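Local coordinates for hypothetical protein (Legionella pneumophila subsp. pneumophila, PDB 2IM9), which is of unknown function but belongs to the N-acetylmuramoyl-L-alanine amidase-like family of the papain-like peptidase clan, consistent with hydrolysis of amide bonds in peptidoglycan, at residues W254-R257 against Q258-G261. Sequence-based numbering, arbitrary orientation.
Sequences WDLR and QQIG
Leu256 O takes backbone N-H groups from Gln259, Ile260 and Gly261. Ile260 N supplies the main bond, 2.7 Å to Leu256 O with an N-H...O angle of 174°, and the donor sits almost in line with the carbonyl. Gly261 N reaches the same oxygen at 3.3 Å, tilted 19° from the carbonyl plane, while the bond from Gln259 N is weak. Beside this oxygen the side chains pack in apolar fashion: Leu256 CB lies 3.8 Å from Ile260 CG1, and the CD1 atoms of the two residues also meet. CG1 of Ile260 is set between its own backbone N and carbonyl carbon (chi1 69°), which brings it against Leu256 O. Gln259 crosses Leu256 at about a right angle, its bend at chi2 folding the amide back so that OE1 rests 3.3 Å from Leu256 CA while NE2 faces Leu256 CD2. The segment 257-260 is a single, weakly bonded helical turn linking antiparallel strands 246-254 and 264-275, and Gly261 leaves helical geometry with a positive phi. An Asx turn leads into it: Asp255 OD1 accepts from Arg257 N at 3.1 Å, and a salt bridge to Arg257 NE, longer at 3.5 Å, adds a second tie to that oxygen. Arg257 also pairs through NH2 with Glu263, so its guanidinium group pairs with a carboxylate before the turn and one after it. A water accepts from Gln258 N at 2.9 Å and can donate to Asp255 O, though it has more acceptors within reach than protons to give. Farther out, Leu256 CD1 stands 3.6 Å above the centre of the Trp254 ring, a CH-pi-like placement, and both residues touch Leu264 of the next strand, while Arg251 makes a cation-pi contact with the indole.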
ATOM      1  N   TRP A 254       7.143   1.604  17.124  1.00 24.59           N
ATOM      2  CA  TRP A 254       7.792   0.499  16.410  1.00 22.82           C
ATOM      3  C   TRP A 254       9.218   0.871  16.064  1.00 22.78           C
ATOM      4  O   TRP A 254       9.493   1.484  15.031  1.00 22.07           O
ATOM      5  CB  TRP A 254       7.006   0.109  15.151  1.00 22.09           C
ATOM      6  CG  TRP A 254       7.248  -1.317  14.721  1.00 21.26           C
ATOM      7  CD1 TRP A 254       7.711  -2.351  15.502  1.00 21.13           C
ATOM      8  CD2 TRP A 254       7.031  -1.871  13.418  1.00 21.25           C
ATOM      9  NE1 TRP A 254       7.797  -3.505  14.761  1.00 21.65           N
ATOM     10  CE2 TRP A 254       7.374  -3.244  13.482  1.00 19.74           C
ATOM     11  CE3 TRP A 254       6.575  -1.341  12.203  1.00 21.70           C
ATOM     12  CZ2 TRP A 254       7.281  -4.093  12.376  1.00 21.61           C
ATOM     13  CZ3 TRP A 254       6.482  -2.191  11.095  1.00 21.16           C
ATOM     14  CH2 TRP A 254       6.832  -3.550  11.195  1.00 21.01           C
ATOM     15  N   ASP A 255      10.131   0.488  16.943  1.00 22.59           N
ATOM     16  CA  ASP A 255      11.501   0.996  16.837  1.00 23.05           C
ATOM     17  C   ASP A 255      12.344   0.023  16.026  1.00 22.79           C
ATOM     18  O   ASP A 255      12.889  -0.951  16.548  1.00 22.66           O
ATOM     19  CB  ASP A 255      12.100   1.299  18.222  1.00 24.28           C
ATOM     20  CG  ASP A 255      13.416   2.106  18.138  1.00 28.03           C
ATOM     21  OD1 ASP A 255      14.031   2.147  17.043  1.00 27.87           O
ATOM     22  OD2 ASP A 255      13.839   2.687  19.173  1.00 30.40           O
ATOM     23  N   LEU A 256      12.416   0.284  14.724  1.00 21.63           N
ATOM     24  CA  LEU A 256      13.205  -0.560  13.822  1.00 21.80           C
ATOM     25  C   LEU A 256      14.534   0.101  13.456  1.00 22.11           C
ATOM     26  O   LEU A 256      15.122  -0.217  12.423  1.00 21.12           O
ATOM     27  CB  LEU A 256      12.397  -0.928  12.561  1.00 21.57           C
ATOM     28  CG  LEU A 256      11.078  -1.684  12.789  1.00 23.21           C
ATOM     29  CD1 LEU A 256      10.415  -2.003  11.463  1.00 24.56           C
ATOM     30  CD2 LEU A 256      11.310  -2.968  13.587  1.00 24.70           C
ATOM     31  N   ARG A 257      15.012   0.995  14.321  1.00 22.66           N
ATOM     32  CA  ARG A 257      16.228   1.769  14.028  1.00 23.51           C
ATOM     33  C   ARG A 257      17.457   0.887  13.857  1.00 24.17           C
ATOM     34  O   ARG A 257      18.276   1.108  12.946  1.00 23.63           O
ATOM     35  CB  ARG A 257      16.515   2.790  15.122  1.00 23.66           C
ATOM     36  CG  ARG A 257      15.656   4.028  15.084  1.00 26.11           C
ATOM     37  CD  ARG A 257      16.141   4.992  16.160  1.00 31.80           C
ATOM     38  NE  ARG A 257      15.061   5.538  16.968  1.00 37.55           N
ATOM     39  CZ  ARG A 257      15.201   6.544  17.833  1.00 40.14           C
ATOM     40  NH1 ARG A 257      16.383   7.127  18.011  1.00 41.13           N
ATOM     41  NH2 ARG A 257      14.146   6.976  18.516  1.00 43.22           N
ATOM     42  N   GLN A 258      17.609  -0.094  14.739  1.00 24.14           N
ATOM     43  CA  GLN A 258      18.771  -0.963  14.657  1.00 25.09           C
ATOM     44  C   GLN A 258      18.663  -1.850  13.430  1.00 24.69           C
ATOM     45  O   GLN A 258      19.682  -2.154  12.808  1.00 25.44           O
ATOM     46  CB  GLN A 258      18.949  -1.794  15.934  1.00 24.86           C
ATOM     47  CG  GLN A 258      20.364  -2.392  16.111  1.00 27.29           C
ATOM     48  CD  GLN A 258      20.565  -3.669  15.311  1.00 31.24           C
ATOM     49  OE1 GLN A 258      19.587  -4.342  14.947  1.00 32.09           O
ATOM     50  NE2 GLN A 258      21.833  -4.007  15.013  1.00 29.71           N
ATOM     51  N   GLN A 259      17.435  -2.241  13.075  1.00 24.25           N
ATOM     52  CA  GLN A 259      17.217  -3.211  12.001  1.00 24.18           C
ATOM     53  C   GLN A 259      17.172  -2.620  10.595  1.00 23.44           C
ATOM     54  O   GLN A 259      17.755  -3.187   9.665  1.00 23.68           O
ATOM     55  CB  GLN A 259      15.931  -4.008  12.225  1.00 23.87           C
ATOM     56  CG  GLN A 259      15.893  -4.776  13.556  1.00 27.20           C
ATOM     57  CD  GLN A 259      15.083  -4.049  14.637  1.00 29.57           C
ATOM     58  OE1 GLN A 259      15.282  -2.855  14.903  1.00 29.20           O
ATOM     59  NE2 GLN A 259      14.157  -4.774  15.256  1.00 31.91           N
ATOM     60  N   ILE A 260      16.436  -1.526  10.415  1.00 22.18           N
ATOM     61  CA  ILE A 260      16.314  -0.952   9.065  1.00 20.42           C
ATOM     62  C   ILE A 260      16.759   0.497   9.004  1.00 19.46           C
ATOM     63  O   ILE A 260      16.742   1.085   7.921  1.00 18.57           O
ATOM     64  CB  ILE A 260      14.885  -1.056   8.465  1.00 20.11           C
ATOM     65  CG1 ILE A 260      13.928  -0.135   9.224  1.00 20.32           C
ATOM     66  CG2 ILE A 260      14.392  -2.512   8.407  1.00 22.08           C
ATOM     67  CD1 ILE A 260      12.533  -0.036   8.640  1.00 19.89           C
ATOM     68  N   GLY A 261      17.125   1.061  10.153  1.00 18.45           N
ATOM     69  CA  GLY A 261      17.693   2.392  10.228  1.00 19.11           C
ATOM     70  C   GLY A 261      16.699   3.467  10.578  1.00 18.52           C
ATOM     71  O   GLY A 261      17.061   4.639  10.654  1.00 19.74           O
TER
HETATM   72  O   HOH W   1      15.974  -0.519  17.115  1.00 27.22           O